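Local coordinates for uncharacterized protein lp_2219 (Lactobacillus plantarum, PDB 3HFQ) that is of unknown function but belongs to the lactonase family of seven-bladed beta-propellers, and may therefore act on a lactone, at residues M1-K13 with Y19-T31. The protein carries 1 engineered substitution. Sequence-based numbering, arbitrary orientation.
Sequences MQERILFGTYTKK and YQGTLDTTAKTLT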
loop_
_atom_site.group_PDB
_atom_site.type_symbol
_atom_site.label_atom_id
_atom_site.label_comp_id
_atom_site.label_asym_id
_atom_site.label_seq_id
_atom_site.Cartn_x
_atom_site.Cartn_y
_atom_site.Cartn_z
HETATM N N MSE A 1 -17.839 18.992 0.790
HETATM C CA MSE A 1 -17.657 18.542 -0.618
HETATM C C MSE A 1 -17.709 17.017 -0.691
HETATM O O MSE A 1 -17.704 16.340 0.336
HETATM C CB MSE A 1 -16.314 19.037 -1.163
HETATM C CG MSE A 1 -15.098 18.380 -0.531
HETATM SE SE MSE A 1 -13.449 19.066 -1.270
HETATM C CE MSE A 1 -13.474 18.137 -2.963
ATOM N N GLN A 2 -17.755 16.486 -1.908
ATOM C CA GLN A 2 -17.806 15.044 -2.114
ATOM C C GLN A 2 -16.485 14.544 -2.696
ATOM O O GLN A 2 -15.992 15.083 -3.686
ATOM C CB GLN A 2 -18.948 14.682 -3.069
ATOM C CG GLN A 2 -20.320 15.188 -2.643
ATOM C CD GLN A 2 -21.417 14.785 -3.617
ATOM O OE1 GLN A 2 -21.279 14.950 -4.830
ATOM N NE2 GLN A 2 -22.517 14.260 -3.087
ATOM N N GLU A 3 -15.916 13.518 -2.071
ATOM C CA GLU A 3 -14.660 12.941 -2.534
ATOM C C GLU A 3 -14.853 11.463 -2.836
ATOM O O GLU A 3 -15.320 10.697 -1.993
ATOM C CB GLU A 3 -13.567 13.125 -1.483
ATOM C CG GLU A 3 -13.205 14.585 -1.241
ATOM C CD GLU A 3 -12.114 14.752 -0.209
ATOM O OE1 GLU A 3 -12.251 14.179 0.893
ATOM O OE2 GLU A 3 -11.126 15.462 -0.496
ATOM N N ARG A 4 -14.479 11.079 -4.049
ATOM C CA ARG A 4 -14.614 9.710 -4.523
ATOM C C ARG A 4 -13.500 8.810 -4.005
ATOM O O ARG A 4 -12.332 9.208 -3.963
ATOM C CB ARG A 4 -14.614 9.710 -6.052
ATOM C CG ARG A 4 -14.957 8.385 -6.686
ATOM C CD ARG A 4 -14.916 8.534 -8.194
ATOM N NE ARG A 4 -15.350 7.333 -8.890
ATOM C CZ ARG A 4 -15.352 7.211 -10.212
ATOM N NH1 ARG A 4 -14.941 8.218 -10.967
ATOM N NH2 ARG A 4 -15.765 6.085 -10.777
ATOM N N ILE A 5 -13.876 7.593 -3.621
ATOM C CA ILE A 5 -12.936 6.610 -3.092
ATOM C C ILE A 5 -13.156 5.267 -3.780
ATOM O O ILE A 5 -14.296 4.888 -4.048
ATOM C CB ILE A 5 -13.160 6.365 -1.582
ATOM C CG1 ILE A 5 -13.198 7.688 -0.825
ATOM C CG2 ILE A 5 -12.065 5.456 -1.039
ATOM C CD1 ILE A 5 -13.644 7.540 0.627
ATOM N N LEU A 6 -12.067 4.556 -4.062
ATOM C CA LEU A 6 -12.153 3.238 -4.681
ATOM C C LEU A 6 -11.694 2.210 -3.653
ATOM O O LEU A 6 -10.741 2.449 -2.907
ATOM C CB LEU A 6 -11.266 3.160 -5.930
ATOM C CG LEU A 6 -11.565 4.166 -7.046
ATOM C CD1 LEU A 6 -10.699 3.847 -8.266
ATOM C CD2 LEU A 6 -13.048 4.111 -7.409
ATOM N N PHE A 7 -12.373 1.068 -3.611
ATOM C CA PHE A 7 -12.042 0.012 -2.663
ATOM C C PHE A 7 -11.596 -1.273 -3.353
ATOM O O PHE A 7 -12.326 -1.825 -4.179
ATOM C CB PHE A 7 -13.257 -0.313 -1.790
ATOM C CG PHE A 7 -13.721 0.830 -0.931
ATOM C CD1 PHE A 7 -12.957 1.264 0.151
ATOM C CD2 PHE A 7 -14.938 1.456 -1.186
ATOM C CE1 PHE A 7 -13.402 2.302 0.967
ATOM C CE2 PHE A 7 -15.392 2.495 -0.375
ATOM C CZ PHE A 7 -14.624 2.917 0.703
ATOM N N GLY A 8 -10.401 -1.741 -3.004
ATOM C CA GLY A 8 -9.893 -2.985 -3.557
ATOM C C GLY A 8 -10.343 -4.076 -2.600
ATOM O O GLY A 8 -10.558 -3.804 -1.419
ATOM N N THR A 9 -10.492 -5.301 -3.088
ATOM C CA THR A 9 -10.957 -6.390 -2.236
ATOM C C THR A 9 -10.442 -7.746 -2.676
ATOM O O THR A 9 -9.763 -7.880 -3.691
ATOM C CB THR A 9 -12.489 -6.527 -2.294
ATOM O OG1 THR A 9 -12.855 -7.046 -3.582
ATOM C CG2 THR A 9 -13.175 -5.182 -2.095
ATOM N N TYR A 10 -10.791 -8.746 -1.874
ATOM C CA TYR A 10 -10.510 -10.144 -2.163
ATOM C C TYR A 10 -11.902 -10.548 -2.622
ATOM O O TYR A 10 -12.879 -9.893 -2.253
ATOM C CB TYR A 10 -10.177 -10.915 -0.890
ATOM C CG TYR A 10 -8.706 -11.055 -0.603
ATOM C CD1 TYR A 10 -7.925 -11.974 -1.300
ATOM C CD2 TYR A 10 -8.093 -10.266 0.366
ATOM C CE1 TYR A 10 -6.565 -12.115 -1.025
ATOM C CE2 TYR A 10 -6.742 -10.395 0.646
ATOM C CZ TYR A 10 -5.982 -11.317 -0.055
ATOM O OH TYR A 10 -4.644 -11.452 0.235
ATOM N N THR A 11 -12.012 -11.596 -3.425
ATOM C CA THR A 11 -13.326 -12.037 -3.877
ATOM C C THR A 11 -13.469 -13.527 -3.613
ATOM O O THR A 11 -13.744 -14.310 -4.521
ATOM C CB THR A 11 -13.527 -11.758 -5.377
ATOM O OG1 THR A 11 -12.457 -12.350 -6.125
ATOM C CG2 THR A 11 -13.555 -10.258 -5.633
ATOM N N LYS A 12 -13.282 -13.902 -2.352
ATOM C CA LYS A 12 -13.365 -15.295 -1.932
ATOM C C LYS A 12 -14.683 -15.636 -1.244
ATOM O O LYS A 12 -14.996 -16.812 -1.056
ATOM C CB LYS A 12 -12.196 -15.624 -0.996
ATOM C CG LYS A 12 -10.824 -15.477 -1.646
ATOM C CD LYS A 12 -9.687 -15.853 -0.699
ATOM C CE LYS A 12 -9.505 -14.828 0.415
ATOM N NZ LYS A 12 -8.306 -15.121 1.257
ATOM N N LYS A 13 -15.455 -14.619 -0.869
ATOM C CA LYS A 13 -16.728 -14.851 -0.194
ATOM C C LYS A 13 -17.935 -14.158 -0.820
ATOM O O LYS A 13 -18.790 -14.817 -1.414
ATOM C CB LYS A 13 -16.620 -14.457 1.285
ATOM C CG LYS A 13 -15.685 -15.357 2.086
ATOM C CD LYS A 13 -15.662 -15.008 3.569
ATOM C CE LYS A 13 -14.906 -13.718 3.840
ATOM N NZ LYS A 13 -14.845 -13.413 5.298
ATOM N N TYR A 19 -15.092 -1.707 -5.637
ATOM C CA TYR A 19 -16.227 -0.873 -5.260
ATOM C C TYR A 19 -15.830 0.593 -5.231
ATOM O O TYR A 19 -14.645 0.928 -5.271
ATOM C CB TYR A 19 -16.783 -1.290 -3.887
ATOM C CG TYR A 19 -17.402 -2.673 -3.883
ATOM C CD1 TYR A 19 -16.601 -3.812 -3.805
ATOM C CD2 TYR A 19 -18.781 -2.845 -4.025
ATOM C CE1 TYR A 19 -17.152 -5.089 -3.872
ATOM C CE2 TYR A 19 -19.346 -4.122 -4.097
ATOM C CZ TYR A 19 -18.523 -5.238 -4.020
ATOM O OH TYR A 19 -19.056 -6.502 -4.094
ATOM N N GLN A 20 -16.830 1.465 -5.174
ATOM C CA GLN A 20 -16.572 2.894 -5.131
ATOM C C GLN A 20 -17.518 3.559 -4.144
ATOM O O GLN A 20 -18.659 3.129 -3.968
ATOM C CB GLN A 20 -16.714 3.509 -6.530
ATOM C CG GLN A 20 -18.131 3.580 -7.089
ATOM C CD GLN A 20 -18.149 4.001 -8.550
ATOM O OE1 GLN A 20 -17.341 4.828 -8.980
ATOM N NE2 GLN A 20 -19.078 3.441 -9.318
ATOM N N GLY A 21 -17.025 4.596 -3.482
ATOM C CA GLY A 21 -17.843 5.290 -2.513
ATOM C C GLY A 21 -17.590 6.779 -2.519
ATOM O O GLY A 21 -16.853 7.302 -3.358
ATOM N N THR A 22 -18.203 7.461 -1.561
ATOM C CA THR A 22 -18.070 8.898 -1.449
ATOM C C THR A 22 -17.874 9.312 0.001
ATOM O O THR A 22 -18.523 8.781 0.903
ATOM C CB THR A 22 -19.334 9.600 -1.978
ATOM O OG1 THR A 22 -19.553 9.223 -3.343
ATOM C CG2 THR A 22 -19.188 11.114 -1.881
ATOM N N LEU A 23 -16.956 10.247 0.216
ATOM C CA LEU A 23 -16.707 10.793 1.542
ATOM C C LEU A 23 -17.260 12.216 1.477
ATOM O O LEU A 23 -16.783 13.039 0.693
ATOM C CB LEU A 23 -15.202 10.810 1.852
ATOM C CG LEU A 23 -14.677 11.705 2.988
ATOM C CD1 LEU A 23 -15.567 11.614 4.212
ATOM C CD2 LEU A 23 -13.248 11.291 3.328
ATOM N N ASP A 24 -18.295 12.485 2.267
ATOM C CA ASP A 24 -18.916 13.806 2.298
ATOM C C ASP A 24 -18.260 14.563 3.457
ATOM O O ASP A 24 -18.503 14.261 4.623
ATOM C CB ASP A 24 -20.420 13.672 2.540
ATOM C CG ASP A 24 -21.170 14.979 2.331
ATOM O OD1 ASP A 24 -20.719 16.016 2.862
ATOM O OD2 ASP A 24 -22.221 14.964 1.652
ATOM N N THR A 25 -17.421 15.545 3.135
ATOM C CA THR A 25 -16.678 16.336 4.134
ATOM C C THR A 25 -17.531 17.209 5.058
ATOM O O THR A 25 -17.087 17.547 6.172
ATOM C CB THR A 25 -15.645 17.237 3.427
ATOM O OG1 THR A 25 -16.316 18.122 2.523
ATOM C CG2 THR A 25 -14.644 16.401 2.651
ATOM N N THR A 26 -18.735 17.567 4.608
ATOM C CA THR A 26 -19.613 18.391 5.435
ATOM C C THR A 26 -20.558 17.546 6.305
ATOM O O THR A 26 -20.693 17.811 7.493
ATOM C CB THR A 26 -20.460 19.353 4.579
ATOM O OG1 THR A 26 -19.628 20.044 3.640
ATOM C CG2 THR A 26 -21.166 20.386 5.457
ATOM N N ALA A 27 -21.214 16.554 5.702
ATOM C CA ALA A 27 -22.125 15.678 6.413
ATOM C C ALA A 27 -21.388 14.723 7.309
ATOM O O ALA A 27 -21.922 14.156 8.238
ATOM C CB ALA A 27 -22.993 14.905 5.437
ATOM N N LYS A 28 -20.132 14.534 6.977
ATOM C CA LYS A 28 -19.255 13.709 7.755
ATOM C C LYS A 28 -19.592 12.224 7.587
ATOM O O LYS A 28 -19.613 11.452 8.545
ATOM C CB LYS A 28 -19.367 14.098 9.221
ATOM C CG LYS A 28 -19.192 15.603 9.479
ATOM C CD LYS A 28 -17.790 16.082 9.134
ATOM C CE LYS A 28 -17.582 17.545 9.513
ATOM N NZ LYS A 28 -16.227 18.054 9.152
ATOM N N THR A 29 -19.897 11.835 6.357
ATOM C CA THR A 29 -20.323 10.478 6.065
ATOM C C THR A 29 -19.444 9.779 5.037
ATOM O O THR A 29 -18.697 10.412 4.283
ATOM C CB THR A 29 -21.746 10.483 5.525
ATOM O OG1 THR A 29 -21.798 11.321 4.368
ATOM C CG2 THR A 29 -22.705 11.020 6.579
ATOM N N LEU A 30 -19.558 8.457 5.019
ATOM C CA LEU A 30 -18.824 7.601 4.098
ATOM C C LEU A 30 -19.822 6.580 3.565
ATOM O O LEU A 30 -20.513 5.923 4.341
ATOM C CB LEU A 30 -17.700 6.866 4.825
ATOM C CG LEU A 30 -16.973 5.820 3.979
ATOM C CD1 LEU A 30 -16.170 6.530 2.903
ATOM C CD2 LEU A 30 -16.065 4.965 4.858
ATOM N N THR A 31 -19.896 6.446 2.244
ATOM C CA THR A 31 -20.816 5.493 1.633
ATOM C C THR A 31 -20.083 4.559 0.678
ATOM O O THR A 31 -18.972 4.851 0.230
ATOM C CB THR A 31 -21.896 6.196 0.779
ATOM O OG1 THR A 31 -21.262 6.886 -0.304
ATOM C CG2 THR A 31 -22.699 7.184 1.601
HETATM O O HOH W 1 -20.589 18.122 1.000
HETATM O O HOH W 2 -22.496 13.208 -0.445
#
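Glu3 and Leu23, Ile5 and Gly21, and Phe7 and Tyr19 form the hydrogen-bonded pairs of an antiparallel hairpin, each exchanging two backbone bonds; Phe7 N to Tyr19 O, at 2.8 Å, is nearly straight (170°). One further backbone bond, Thr25 N to Met1 O (2.9 Å), follows the last pair.

On the face carrying Gln2, Arg4 and Leu6, the contact is largely polar. With CG anti to the backbone N (chi1 -171°) and the chain extended to NE, Arg4 lays its guanidinium edge against the amide of Gln20. OE1 of Gln20 accepts from Arg4 NH2 at 2.7 Å, in the carbonyl plane, and weakly from NE, the two planes 32° apart. An alanine in place of Arg4 would probably leave Gln20 OE1 without these donors, its amide then held through NE2 by Gln73 O. One water links Met1 N with Asp24 OD1 and another joins Gln2 NE2 to Asp24 OD2. Asp24 OD1 also accepts from Thr26 N, an Asx turn, and from Ala27 N, completing an Asx motif that suits aspartate to the next bend.

The other face is mostly apolar, though Glu3 sets its carboxylate beside Thr25 CG2 and Leu23 CD2. Ile5 CD1 meets Leu30 CD1 at 3.5 Å and Leu23 CB at 3.8 Å, while its CG2 lies over the rim of one face of the Phe7 ring. Gly21 suits its place, having no side chain to press on Thr31 O and Phe7 CE2.

Strands 2-9 and 17-24 are the middle pair of a four-stranded propeller blade. Strand 29-38 flanks 17-24, whereas the C-terminal strand 334-339 pairs with 2-9, the closure by both chain ends known as Velcro; strand 299-304 of the preceding blade packs on Phe7 and Leu23.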